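Local coordinates for iron-sulfur cluster assembly protein CyaY (Psychromonas ingrahamii, PDB 4HS5) that probably takes part in iron-sulfur cluster assembly, perhaps as a regulator of that process, and is thought to bind ferrous and ferric iron, at residues Q8-L13 with I49-P54; Q12-I17 with Y30-S35; E19-E22 with D27-Y30; T45-N50 with F94-E99; L55-L60 with G66-Y71. All coordinates share one frame; numbering follows the deposited sequence.

Contact 1 of 5, residues Q8-L13 with I49-P54; sequences QLADQL and INRQQP
Arg-51 reaches from strand 46-52 to helix 3-24, where it lies against Ala-10 and ends on the carboxylate of Asp-11. Its CB points toward the helix, and with CG anti to the carbonyl carbon (chi1 -72°) the chain sets off across the interface. CG arrives 3.8 Å from the CB of Ala-10, and CD passes the same methyl. The chain bends at both chi2 and chi3, and this folding brings NE past Ala-10 CB and lays the guanidinium flat against it, with CZ of Arg-51 3.5 Å from that methyl, which sits over the centre of one face. In this frataxin fold, an antiparallel sheet backed by two helices, the contact joins helix 3-24 to strand 46-52, and the small Ala-10 lets the guanidinium lie close. Beyond CZ the group forks, and both terminal nitrogens turn to one oxygen. NH1 of Arg-51 gives a hydrogen bond to the anti lone pair of Asp-11 OD1 at 2.9 Å, while NH2 of Arg-51 meets the same OD1 at 2.6 Å from above the carboxylate plane. OD1 lies close to the guanidinium plane in both bonds, yet the carboxylate is turned 45° against it, making this an end-on salt bridge that converges on a single acceptor. Tyr-14, one helical turn beyond Ala-10, adds a cation-pi contact to the same arginine.

Contact 2 of 5, residues Q12-I17 with Y30-S35; sequences QLYQKI and YDQNGS
Tyr-14 and Ser-35 meet through a short hydrogen bond in which the phenol OH donates to the backbone O of Ser-35 at 2.6 Å, approaching nearly along the C=O axis. This is the tight part of the contact. The tyrosine is buried, with Leu-37 and Ile-49 of the sheet also against it, and its hydroxyl is satisfied by a carbonyl of the turn. The solvent side is looser. There the exposed Gln-32 comes to the ring edge, its NE2 3.7 Å from CD2 of Tyr-14, with amide and ring planes 69° apart and no polar bond between the two side chains. An extended chain, its CG turned opposite the backbone N (chi1 -172°), takes the amide instead along its own segment, where NE2 of Gln-32 donates to O of Gly-34 at 3.0 Å and so fixes its rotation. Gly-34 has positive phi, and together with Ser-35 it forms the corner of a type II' turn, the tight two-residue connection of a beta hairpin, here between strands 28-33 and 36-41.

Contact 3 of 5, residues E19-E22 with D27-Y30; sequences EKIE and DVDY
Ile-21 is the first residue of the helical segment 19-22 to meet the strand, and both of its branches are engaged. CG2, anti to the backbone N, reaches the backbone of Val-28, lying 3.6 Å from its O. The longer branch carries CD1 to a point 3.8 Å from CG1 of Val-28, the two side chains crossing at about a right angle. The same CD1 also approaches the aromatic ring of Tyr-30, at 4.0 Å from CD2, as isoleucine and tyrosine slide past each other in opposite directions. Leu-39 of the neighbouring strand completes this apolar cluster. The contact joins the last turns of helix 3-24 to the edge strand that follows it, the region that in frataxins typically carries the acidic iron-binding ridge; the run of acidic residues here is consistent with that. Glu-22, next in sequence, folds its chain at chi2 (-66°), which brings the carboxylate round to the end of the tyrosine. OE2 of Glu-22 accepts a hydrogen bond from OH of Tyr-30 at 2.6 Å through its anti lone pair. The oxygen lies at the ring edge, near its plane, while the carboxylate itself stands almost perpendicular to the ring, at 85°. Tyr-30 in turn places CG between its backbone N and carbonyl carbon, the crowded position, and in this way sends the phenol across the helix, to Glu-22.

Contact 4 of 5, residues T45-N50 with F94-E99; sequences TKLIIN and FKQSKE
The C-terminal end of helix 85-97 meets the start of strand 46-52 through one long side chain, Gln-96, which extends over Thr-45 and Leu-47. Its first torsion (-72°) keeps CG beside the backbone N, and the chain, straight from there on, puts the amide carbon CD of Gln-96 3.7 Å from CD2 of Leu-47. Nearer its base, CB of Gln-96 passes 4.2 Å from OG1 of Thr-45. That hydroxyl is hydrogen-bonded to Asn-43, whose amide also bonds the backbone O of Gln-96, so that a single asparagine ties the loop before the strand to the end of the helix. An alanine at Gln-96 is likely to open a gap beside the CD2 methyl of Leu-47, since the amide lying there would be lost. The glutamine also touches Phe-41 of strand 36-41, next in the sheet. Leu-47 meanwhile sits among Leu-89, Ala-92 and Ile-93, the helix-on-sheet packing characteristic of the alpha-beta sandwich of frataxins.

Contact 5 of 5, residues L55-L60 with G66-Y71; sequences LHQVWL and GHHYDY
Trp-59 and His-68 face each other as a non-hydrogen-bonded pair of an antiparallel hairpin and carry its aromatic contact, a face-to-face stack. The five-membered ring of Trp-59 and the imidazole of His-68 have centroids 3.4 Å apart and planes within 8° of parallel. Backbone bonds hold the strands on both sides of this pair: Tyr-69 N donates to Val-58 O at 2.8 Å and His-67 N to Leu-60 O at 2.7 Å, each pair also bonded in the reverse direction. Side-chain polar bonds form a relay. NE1 of Trp-59 donates to OE1 of Gln-57 at 3.0 Å, and NE2 of that glutamine donates to OD1 of Asp-70 at 3.1 Å, reaching that oxygen from above the carboxylate plane. A water joins O of His-56 to N of Tyr-71, next to a G1 bulge that His-56 and Gln-57 form opposite Gln-52. Apolar packing lies on the other face, with Leu-60 CB 3.9 Å from CE2 of Tyr-69. A leucine in place of Trp-59 would probably leave the imidazole without its stacking partner and Gln-57 OE1 without its indole donor. The indole at OE1 and two carboxylates, Asp-70 and Asp-79, at NE2 probably fix how the Gln-57 amide is turned.

The five contacts sample a single sheet and the two helices on it. Contacts 1 and 2 share part of helix 3-24 and have centres about 8 Å apart; they meet where Tyr-14 OH packs 3.2 Å from CD of Arg-51. Contact 3 continues along that helix, about 10 Å from contact 2 centre to centre. Contacts 1 and 4 overlap on strand 46-52 at Ile-49 and Asn-50, yet their centres are about 19 Å apart. Contact 5 is the hairpin whose first strand, 57-61, neighbours strand 46-52, its Trp-59 N 2.8 Å from Asn-50 O. Contact 3, near the presumed acidic iron-binding region, has its centre about 21 Å from that of contact 5.

Contact 1 of 5, residues Q8-L13 with I49-P54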
# COMPACT_ATOMS: atom_id res chain seq x y z
N GLN A 8 14.77 1.05 2.36
CA GLN A 8 14.58 2.50 2.38
C GLN A 8 13.32 2.91 1.62
O GLN A 8 12.51 3.68 2.14
CB GLN A 8 15.80 3.24 1.82
CG GLN A 8 17.02 3.21 2.72
CD GLN A 8 18.21 3.87 2.08
OE1 GLN A 8 18.40 3.77 0.86
NE2 GLN A 8 19.03 4.53 2.88
N LEU A 9 13.16 2.40 0.40
CA LEU A 9 12.00 2.73 -0.42
C LEU A 9 10.70 2.19 0.17
O LEU A 9 9.68 2.88 0.16
CB LEU A 9 12.21 2.21 -1.84
CG LEU A 9 13.29 2.98 -2.58
CD1 LEU A 9 13.69 2.22 -3.83
CD2 LEU A 9 12.79 4.37 -2.95
N ALA A 10 10.73 0.97 0.69
CA ALA A 10 9.53 0.40 1.26
C ALA A 10 9.13 1.13 2.55
O ALA A 10 7.94 1.32 2.81
CB ALA A 10 9.70 -1.10 1.50
N ASP A 11 10.13 1.54 3.34
CA ASP A 11 9.86 2.37 4.52
C ASP A 11 9.22 3.69 4.13
O ASP A 11 8.27 4.13 4.78
CB ASP A 11 11.14 2.65 5.32
CG ASP A 11 11.59 1.46 6.14
OD1 ASP A 11 10.85 0.47 6.24
OD2 ASP A 11 12.71 1.53 6.71
N GLN A 12 9.75 4.33 3.09
CA GLN A 12 9.16 5.56 2.60
C GLN A 12 7.71 5.33 2.19
O GLN A 12 6.84 6.14 2.49
CB GLN A 12 9.98 6.13 1.44
CG GLN A 12 11.30 6.76 1.90
CD GLN A 12 12.11 7.34 0.77
OE1 GLN A 12 11.83 7.09 -0.41
NE2 GLN A 12 13.15 8.10 1.11
N LEU A 13 7.45 4.22 1.51
CA LEU A 13 6.09 3.88 1.13
C LEU A 13 5.17 3.70 2.33
O LEU A 13 4.07 4.26 2.36
CB LEU A 13 6.07 2.62 0.28
CG LEU A 13 4.70 2.14 -0.20
CD1 LEU A 13 3.99 3.19 -1.04
CD2 LEU A 13 4.86 0.81 -0.97
N ILE A 49 -0.85 -5.17 3.33
CA ILE A 49 0.33 -4.80 2.56
C ILE A 49 1.53 -5.55 3.14
O ILE A 49 1.65 -5.70 4.35
CB ILE A 49 0.55 -3.28 2.60
CG1 ILE A 49 -0.62 -2.59 1.92
CG2 ILE A 49 1.86 -2.89 1.93
CD1 ILE A 49 -0.79 -1.16 2.32
N ASN A 50 2.37 -6.07 2.26
CA ASN A 50 3.51 -6.85 2.70
C ASN A 50 4.74 -6.45 1.91
O ASN A 50 4.64 -5.90 0.82
CB ASN A 50 3.21 -8.33 2.51
CG ASN A 50 4.05 -9.22 3.39
OD1 ASN A 50 5.10 -8.81 3.88
ND2 ASN A 50 3.59 -10.45 3.59
N ARG A 51 5.91 -6.68 2.49
CA ARG A 51 7.17 -6.46 1.77
C ARG A 51 7.79 -7.81 1.53
O ARG A 51 7.78 -8.68 2.40
CB ARG A 51 8.12 -5.59 2.58
CG ARG A 51 7.71 -4.15 2.67
CD ARG A 51 7.90 -3.62 4.08
NE ARG A 51 9.27 -3.28 4.40
CZ ARG A 51 9.66 -2.09 4.85
NH1 ARG A 51 8.76 -1.12 5.01
NH2 ARG A 51 10.94 -1.86 5.12
N GLN A 52 8.31 -8.00 0.33
CA GLN A 52 9.03 -9.23 0.06
C GLN A 52 10.45 -8.88 -0.35
O GLN A 52 10.73 -8.66 -1.53
CB GLN A 52 8.31 -10.05 -1.00
CG GLN A 52 6.87 -10.43 -0.62
CD GLN A 52 6.75 -11.27 0.65
OE1 GLN A 52 7.73 -11.54 1.35
NE2 GLN A 52 5.53 -11.69 0.95
N GLN A 53 11.32 -8.80 0.66
CA GLN A 53 12.69 -8.34 0.49
C GLN A 53 13.51 -9.08 -0.57
O GLN A 53 14.16 -8.43 -1.39
CB GLN A 53 13.44 -8.33 1.82
CG GLN A 53 14.80 -7.65 1.75
CD GLN A 53 15.87 -8.38 2.54
OE1 GLN A 53 16.53 -7.80 3.40
NE2 GLN A 53 16.06 -9.66 2.23
N PRO A 54 13.48 -10.42 -0.58
CA PRO A 54 14.30 -11.07 -1.62
C PRO A 54 13.83 -10.79 -3.05
O PRO A 54 14.61 -10.96 -3.99
CB PRO A 54 14.18 -12.56 -1.28
CG PRO A 54 12.97 -12.68 -0.42
CD PRO A 54 12.88 -11.40 0.34

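Contact 2 of 5, residues Q12-I17 with Y30-S35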
# COMPACT_ATOMS: atom_id res chain seq x y z
N GLN A 12 9.75 4.33 3.09
CA GLN A 12 9.16 5.56 2.60
C GLN A 12 7.71 5.33 2.19
O GLN A 12 6.84 6.14 2.49
CB GLN A 12 9.98 6.13 1.44
CG GLN A 12 11.30 6.76 1.90
CD GLN A 12 12.11 7.34 0.77
OE1 GLN A 12 11.83 7.09 -0.41
NE2 GLN A 12 13.15 8.10 1.11
N LEU A 13 7.45 4.22 1.51
CA LEU A 13 6.09 3.88 1.13
C LEU A 13 5.17 3.70 2.33
O LEU A 13 4.07 4.26 2.36
CB LEU A 13 6.07 2.62 0.28
CG LEU A 13 4.70 2.14 -0.20
CD1 LEU A 13 3.99 3.19 -1.04
CD2 LEU A 13 4.86 0.81 -0.97
N TYR A 14 5.61 2.92 3.30
CA TYR A 14 4.77 2.64 4.46
C TYR A 14 4.49 3.93 5.22
O TYR A 14 3.35 4.19 5.59
CB TYR A 14 5.44 1.64 5.40
CG TYR A 14 5.25 0.20 5.02
CD1 TYR A 14 5.00 -0.18 3.71
CD2 TYR A 14 5.31 -0.80 5.99
CE1 TYR A 14 4.83 -1.51 3.36
CE2 TYR A 14 5.14 -2.13 5.65
CZ TYR A 14 4.89 -2.48 4.35
OH TYR A 14 4.71 -3.80 4.01
N GLN A 15 5.51 4.75 5.42
CA GLN A 15 5.27 6.01 6.12
C GLN A 15 4.39 6.97 5.31
O GLN A 15 3.60 7.71 5.90
CB GLN A 15 6.59 6.68 6.52
CG GLN A 15 7.35 5.91 7.57
CD GLN A 15 8.34 6.78 8.31
OE1 GLN A 15 9.08 7.55 7.71
NE2 GLN A 15 8.37 6.64 9.63
N LYS A 16 4.52 6.97 3.98
CA LYS A 16 3.65 7.78 3.11
C LYS A 16 2.20 7.33 3.27
O LYS A 16 1.29 8.15 3.38
CB LYS A 16 4.09 7.64 1.65
CG LYS A 16 3.32 8.51 0.66
CD LYS A 16 3.97 8.38 -0.72
CE LYS A 16 3.42 9.39 -1.72
NZ LYS A 16 4.16 10.69 -1.71
N ILE A 17 1.98 6.02 3.33
CA ILE A 17 0.63 5.52 3.49
C ILE A 17 0.06 5.99 4.83
O ILE A 17 -1.06 6.50 4.88
CB ILE A 17 0.58 3.99 3.39
CG1 ILE A 17 0.88 3.55 1.95
CG2 ILE A 17 -0.78 3.47 3.82
CD1 ILE A 17 1.20 2.06 1.84
N TYR A 30 -4.38 1.70 10.97
CA TYR A 30 -3.21 1.01 10.43
C TYR A 30 -2.35 0.41 11.52
O TYR A 30 -2.17 0.99 12.59
CB TYR A 30 -2.39 1.93 9.52
CG TYR A 30 -1.90 3.21 10.15
CD1 TYR A 30 -0.73 3.24 10.90
CD2 TYR A 30 -2.59 4.40 9.97
CE1 TYR A 30 -0.28 4.42 11.46
CE2 TYR A 30 -2.15 5.58 10.53
CZ TYR A 30 -0.98 5.58 11.27
OH TYR A 30 -0.56 6.75 11.82
N ASP A 31 -1.82 -0.78 11.26
CA ASP A 31 -0.88 -1.38 12.19
C ASP A 31 0.23 -2.09 11.43
O ASP A 31 -0.04 -2.85 10.49
CB ASP A 31 -1.59 -2.36 13.13
CG ASP A 31 -0.65 -2.96 14.16
OD1 ASP A 31 -0.00 -2.18 14.88
OD2 ASP A 31 -0.54 -4.20 14.22
N GLN A 32 1.48 -1.84 11.82
CA GLN A 32 2.59 -2.60 11.27
C GLN A 32 3.01 -3.72 12.22
O GLN A 32 3.23 -3.49 13.42
CB GLN A 32 3.79 -1.71 10.91
CG GLN A 32 4.87 -2.48 10.15
CD GLN A 32 5.96 -1.59 9.57
OE1 GLN A 32 5.90 -0.37 9.68
NE2 GLN A 32 6.96 -2.20 8.95
N ASN A 33 3.11 -4.92 11.67
CA ASN A 33 3.53 -6.10 12.41
C ASN A 33 4.59 -6.79 11.56
O ASN A 33 4.28 -7.47 10.59
CB ASN A 33 2.31 -7.00 12.63
CG ASN A 33 2.68 -8.33 13.26
OD1 ASN A 33 3.62 -8.41 14.04
ND2 ASN A 33 1.93 -9.37 12.92
N GLY A 34 5.86 -6.61 11.93
CA GLY A 34 6.95 -7.07 11.09
C GLY A 34 6.92 -6.35 9.75
O GLY A 34 6.97 -5.12 9.69
N SER A 35 6.82 -7.11 8.67
CA SER A 35 6.79 -6.56 7.33
C SER A 35 5.38 -6.25 6.86
O SER A 35 5.19 -5.68 5.78
CB SER A 35 7.43 -7.54 6.35
OG SER A 35 8.79 -7.75 6.67

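Contact 3 of 5, residues E19-E22 with D27-Y30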
# COMPACT_ATOMS: atom_id res chain seq x y z
N GLU A 19 1.10 8.57 6.79
CA GLU A 19 0.95 10.02 6.80
C GLU A 19 -0.27 10.47 5.99
O GLU A 19 -0.99 11.37 6.44
CB GLU A 19 2.23 10.68 6.29
CG GLU A 19 2.24 12.18 6.43
CD GLU A 19 1.46 12.85 5.33
OE1 GLU A 19 1.35 12.23 4.25
OE2 GLU A 19 0.93 13.95 5.55
N LYS A 20 -0.48 9.88 4.81
CA LYS A 20 -1.60 10.28 3.95
C LYS A 20 -2.95 9.95 4.57
O LYS A 20 -3.91 10.69 4.38
CB LYS A 20 -1.50 9.67 2.56
CG LYS A 20 -0.41 10.27 1.69
CD LYS A 20 -0.74 11.70 1.28
CE LYS A 20 0.47 12.36 0.64
NZ LYS A 20 0.13 13.63 -0.07
N ILE A 21 -3.01 8.84 5.31
CA ILE A 21 -4.19 8.49 6.10
C ILE A 21 -4.45 9.55 7.18
O ILE A 21 -5.58 10.04 7.31
CB ILE A 21 -4.05 7.09 6.74
CG1 ILE A 21 -4.24 6.00 5.68
CG2 ILE A 21 -5.07 6.88 7.83
CD1 ILE A 21 -3.83 4.63 6.14
N GLU A 22 -3.42 9.94 7.93
CA GLU A 22 -3.57 10.92 9.01
C GLU A 22 -4.00 12.25 8.43
O GLU A 22 -4.80 12.98 9.03
CB GLU A 22 -2.24 11.09 9.76
CG GLU A 22 -1.78 9.87 10.55
CD GLU A 22 -2.68 9.54 11.73
OE1 GLU A 22 -3.51 10.38 12.13
OE2 GLU A 22 -2.56 8.42 12.27
N ASP A 27 -11.21 7.45 8.38
CA ASP A 27 -11.33 6.44 9.41
C ASP A 27 -10.73 5.14 8.91
O ASP A 27 -11.44 4.20 8.54
CB ASP A 27 -12.78 6.25 9.81
CG ASP A 27 -13.40 7.51 10.36
OD1 ASP A 27 -14.40 7.97 9.79
OD2 ASP A 27 -12.86 8.05 11.35
N VAL A 28 -9.41 5.13 8.86
CA VAL A 28 -8.66 3.95 8.49
C VAL A 28 -7.65 3.67 9.60
O VAL A 28 -6.81 4.53 9.90
CB VAL A 28 -7.92 4.16 7.18
CG1 VAL A 28 -7.17 2.91 6.79
CG2 VAL A 28 -8.90 4.54 6.08
N ASP A 29 -7.75 2.50 10.22
CA ASP A 29 -6.76 2.10 11.21
C ASP A 29 -5.59 1.44 10.49
O ASP A 29 -5.78 0.74 9.49
CB ASP A 29 -7.36 1.14 12.25
CG ASP A 29 -8.20 1.87 13.29
OD1 ASP A 29 -7.99 3.08 13.49
OD2 ASP A 29 -9.06 1.22 13.92
N TYR A 30 -4.38 1.70 10.97
CA TYR A 30 -3.21 1.01 10.43
C TYR A 30 -2.35 0.41 11.52
O TYR A 30 -2.17 0.99 12.59
CB TYR A 30 -2.39 1.93 9.52
CG TYR A 30 -1.90 3.21 10.15
CD1 TYR A 30 -0.73 3.24 10.90
CD2 TYR A 30 -2.59 4.40 9.97
CE1 TYR A 30 -0.28 4.42 11.46
CE2 TYR A 30 -2.15 5.58 10.53
CZ TYR A 30 -0.98 5.58 11.27
OH TYR A 30 -0.56 6.75 11.82

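Contact 4 of 5, residues T45-N50 with F94-E99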
# COMPACT_ATOMS: atom_id res chain seq x y z
N THR A 45 -13.66 -4.66 7.09
CA THR A 45 -12.84 -5.17 5.99
C THR A 45 -11.41 -4.65 6.13
O THR A 45 -11.14 -3.71 6.88
CB THR A 45 -13.41 -4.83 4.59
OG1 THR A 45 -13.39 -3.42 4.36
CG2 THR A 45 -14.84 -5.35 4.46
N LYS A 46 -10.49 -5.27 5.41
CA LYS A 46 -9.08 -4.93 5.54
C LYS A 46 -8.36 -4.90 4.20
O LYS A 46 -8.84 -5.43 3.20
CB LYS A 46 -8.36 -5.95 6.43
CG LYS A 46 -8.89 -6.07 7.84
CD LYS A 46 -8.17 -7.21 8.55
CE LYS A 46 -8.68 -7.40 9.97
NZ LYS A 46 -7.90 -8.46 10.68
N LEU A 47 -7.19 -4.26 4.19
CA LEU A 47 -6.23 -4.40 3.10
C LEU A 47 -4.93 -4.81 3.75
O LEU A 47 -4.58 -4.30 4.81
CB LEU A 47 -6.03 -3.07 2.36
CG LEU A 47 -7.25 -2.53 1.60
CD1 LEU A 47 -6.99 -1.16 1.00
CD2 LEU A 47 -7.65 -3.50 0.52
N ILE A 48 -4.21 -5.74 3.14
CA ILE A 48 -2.98 -6.22 3.74
C ILE A 48 -1.83 -5.90 2.82
O ILE A 48 -1.83 -6.31 1.66
CB ILE A 48 -3.01 -7.73 3.97
CG1 ILE A 48 -4.23 -8.13 4.80
CG2 ILE A 48 -1.73 -8.18 4.68
CD1 ILE A 48 -4.52 -9.61 4.76
N ILE A 49 -0.85 -5.17 3.33
CA ILE A 49 0.33 -4.80 2.56
C ILE A 49 1.53 -5.55 3.14
O ILE A 49 1.65 -5.70 4.35
CB ILE A 49 0.55 -3.28 2.60
CG1 ILE A 49 -0.62 -2.59 1.92
CG2 ILE A 49 1.86 -2.89 1.93
CD1 ILE A 49 -0.79 -1.16 2.32
N ASN A 50 2.37 -6.07 2.26
CA ASN A 50 3.51 -6.85 2.70
C ASN A 50 4.74 -6.45 1.91
O ASN A 50 4.64 -5.90 0.82
CB ASN A 50 3.21 -8.33 2.51
CG ASN A 50 4.05 -9.22 3.39
OD1 ASN A 50 5.10 -8.81 3.88
ND2 ASN A 50 3.59 -10.45 3.59
N PHE A 94 -11.63 3.23 -1.51
CA PHE A 94 -12.95 3.73 -1.86
C PHE A 94 -13.91 2.60 -2.23
O PHE A 94 -15.09 2.63 -1.89
CB PHE A 94 -12.89 4.75 -3.00
CG PHE A 94 -14.22 5.37 -3.31
CD1 PHE A 94 -14.72 6.37 -2.50
CD2 PHE A 94 -14.99 4.91 -4.37
CE1 PHE A 94 -15.97 6.94 -2.76
CE2 PHE A 94 -16.23 5.46 -4.63
CZ PHE A 94 -16.72 6.48 -3.83
N LYS A 95 -13.40 1.61 -2.95
CA LYS A 95 -14.23 0.53 -3.48
C LYS A 95 -14.68 -0.43 -2.39
O LYS A 95 -15.74 -1.04 -2.50
CB LYS A 95 -13.50 -0.18 -4.62
CG LYS A 95 -13.80 -1.66 -4.82
CD LYS A 95 -12.81 -2.23 -5.84
CE LYS A 95 -11.36 -2.00 -5.41
NZ LYS A 95 -10.77 -3.15 -4.64
N GLN A 96 -13.89 -0.54 -1.31
CA GLN A 96 -14.25 -1.41 -0.19
C GLN A 96 -15.01 -0.68 0.90
O GLN A 96 -15.74 -1.32 1.68
CB GLN A 96 -13.01 -2.02 0.45
CG GLN A 96 -12.35 -3.08 -0.39
CD GLN A 96 -11.30 -3.85 0.37
OE1 GLN A 96 -11.22 -3.78 1.61
NE2 GLN A 96 -10.50 -4.61 -0.36
N SER A 97 -14.85 0.63 0.98
CA SER A 97 -15.31 1.37 2.15
C SER A 97 -15.88 2.77 1.88
O SER A 97 -16.36 3.44 2.80
CB SER A 97 -14.16 1.48 3.14
OG SER A 97 -13.17 2.36 2.63
N LYS A 98 -15.81 3.22 0.63
CA LYS A 98 -16.38 4.51 0.21
C LYS A 98 -15.81 5.78 0.87
O LYS A 98 -16.43 6.84 0.84
CB LYS A 98 -17.92 4.50 0.30
CG LYS A 98 -18.57 3.39 -0.51
CD LYS A 98 -18.10 3.40 -1.96
CE LYS A 98 -18.33 2.05 -2.61
NZ LYS A 98 -17.76 1.98 -3.98
N GLU A 99 -14.61 5.69 1.44
CA GLU A 99 -13.97 6.92 1.89
C GLU A 99 -12.81 7.23 0.96
O GLU A 99 -12.35 6.36 0.21
CB GLU A 99 -13.49 6.82 3.34
CG GLU A 99 -13.72 8.03 4.22
CD GLU A 99 -13.39 7.73 5.67
OE1 GLU A 99 -12.79 6.67 5.94
OE2 GLU A 99 -13.72 8.56 6.55

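Contact 5 of 5, residues L55-L60 with G66-Y71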
# COMPACT_ATOMS: atom_id res chain seq x y z
N LEU A 55 12.59 -10.35 -3.21
CA LEU A 55 12.01 -10.09 -4.52
C LEU A 55 12.03 -8.59 -4.84
O LEU A 55 11.74 -8.17 -5.97
CB LEU A 55 10.57 -10.60 -4.53
CG LEU A 55 10.43 -12.08 -4.18
CD1 LEU A 55 9.10 -12.37 -3.50
CD2 LEU A 55 10.56 -12.89 -5.44
N HIS A 56 12.37 -7.80 -3.83
CA HIS A 56 12.25 -6.35 -3.88
C HIS A 56 10.88 -5.89 -4.35
O HIS A 56 10.77 -4.91 -5.09
CB HIS A 56 13.36 -5.75 -4.74
CG HIS A 56 14.73 -6.06 -4.23
ND1 HIS A 56 15.83 -6.09 -5.05
CD2 HIS A 56 15.18 -6.34 -2.99
CE1 HIS A 56 16.91 -6.38 -4.34
NE2 HIS A 56 16.54 -6.54 -3.08
N GLN A 57 9.83 -6.58 -3.91
CA GLN A 57 8.47 -6.19 -4.22
C GLN A 57 7.67 -5.81 -2.99
O GLN A 57 7.94 -6.29 -1.89
CB GLN A 57 7.72 -7.31 -4.95
CG GLN A 57 8.21 -7.57 -6.36
CD GLN A 57 7.34 -8.57 -7.09
OE1 GLN A 57 6.80 -9.50 -6.48
NE2 GLN A 57 7.19 -8.38 -8.39
N VAL A 58 6.69 -4.93 -3.19
CA VAL A 58 5.68 -4.70 -2.17
C VAL A 58 4.42 -5.39 -2.69
O VAL A 58 4.15 -5.40 -3.89
CB VAL A 58 5.43 -3.19 -1.96
CG1 VAL A 58 4.15 -2.93 -1.19
CG2 VAL A 58 6.64 -2.53 -1.25
N TRP A 59 3.67 -6.03 -1.78
CA TRP A 59 2.44 -6.72 -2.14
C TRP A 59 1.23 -6.05 -1.49
O TRP A 59 1.34 -5.45 -0.42
CB TRP A 59 2.48 -8.20 -1.76
CG TRP A 59 3.48 -9.02 -2.54
CD1 TRP A 59 4.42 -8.57 -3.41
CD2 TRP A 59 3.62 -10.45 -2.50
NE1 TRP A 59 5.14 -9.62 -3.93
CE2 TRP A 59 4.67 -10.78 -3.38
CE3 TRP A 59 2.96 -11.47 -1.81
CZ2 TRP A 59 5.08 -12.10 -3.59
CZ3 TRP A 59 3.37 -12.78 -2.02
CH2 TRP A 59 4.42 -13.08 -2.90
N LEU A 60 0.08 -6.14 -2.16
CA LEU A 60 -1.18 -5.66 -1.62
C LEU A 60 -2.26 -6.70 -1.84
O LEU A 60 -2.45 -7.16 -2.97
CB LEU A 60 -1.61 -4.37 -2.31
CG LEU A 60 -3.05 -3.92 -2.05
CD1 LEU A 60 -3.22 -3.49 -0.62
CD2 LEU A 60 -3.44 -2.79 -2.99
N GLY A 66 -4.52 -10.66 -4.88
CA GLY A 66 -3.19 -10.23 -4.49
C GLY A 66 -2.58 -9.46 -5.64
O GLY A 66 -2.82 -9.76 -6.82
N HIS A 67 -1.79 -8.45 -5.30
CA HIS A 67 -1.13 -7.61 -6.30
C HIS A 67 0.33 -7.44 -5.92
O HIS A 67 0.65 -7.24 -4.76
CB HIS A 67 -1.81 -6.24 -6.33
CG HIS A 67 -3.23 -6.28 -6.77
ND1 HIS A 67 -3.60 -6.23 -8.09
CD2 HIS A 67 -4.38 -6.39 -6.06
CE1 HIS A 67 -4.91 -6.30 -8.18
NE2 HIS A 67 -5.41 -6.40 -6.97
N HIS A 68 1.22 -7.55 -6.91
CA HIS A 68 2.66 -7.49 -6.65
C HIS A 68 3.27 -6.33 -7.42
O HIS A 68 3.03 -6.17 -8.61
CB HIS A 68 3.34 -8.80 -7.08
CG HIS A 68 2.86 -10.00 -6.34
ND1 HIS A 68 3.29 -11.28 -6.63
CD2 HIS A 68 1.99 -10.12 -5.31
CE1 HIS A 68 2.70 -12.13 -5.81
NE2 HIS A 68 1.91 -11.46 -5.00
N TYR A 69 4.06 -5.51 -6.73
CA TYR A 69 4.55 -4.28 -7.34
C TYR A 69 6.06 -4.21 -7.34
O TYR A 69 6.70 -4.56 -6.35
CB TYR A 69 4.01 -3.07 -6.58
CG TYR A 69 2.51 -3.00 -6.51
CD1 TYR A 69 1.80 -2.18 -7.38
CD2 TYR A 69 1.81 -3.74 -5.57
CE1 TYR A 69 0.42 -2.13 -7.32
CE2 TYR A 69 0.45 -3.69 -5.50
CZ TYR A 69 -0.25 -2.88 -6.36
OH TYR A 69 -1.61 -2.85 -6.29
N ASP A 70 6.61 -3.73 -8.46
CA ASP A 70 8.04 -3.40 -8.59
C ASP A 70 8.23 -1.89 -8.56
O ASP A 70 7.34 -1.15 -8.95
CB ASP A 70 8.59 -3.91 -9.92
CG ASP A 70 8.44 -5.40 -10.08
OD1 ASP A 70 9.07 -6.14 -9.31
OD2 ASP A 70 7.69 -5.81 -11.00
N TYR A 71 9.40 -1.45 -8.13
CA TYR A 71 9.70 -0.02 -8.14
C TYR A 71 10.21 0.39 -9.52
O TYR A 71 11.29 -0.03 -9.95
CB TYR A 71 10.73 0.32 -7.06
CG TYR A 71 10.97 1.80 -6.87
CD1 TYR A 71 12.05 2.42 -7.48
CD2 TYR A 71 10.12 2.57 -6.10
CE1 TYR A 71 12.28 3.77 -7.31
CE2 TYR A 71 10.33 3.93 -5.92
CZ TYR A 71 11.42 4.52 -6.53
OH TYR A 71 11.63 5.88 -6.37
O HOH W 1 11.36 -3.38 -7.21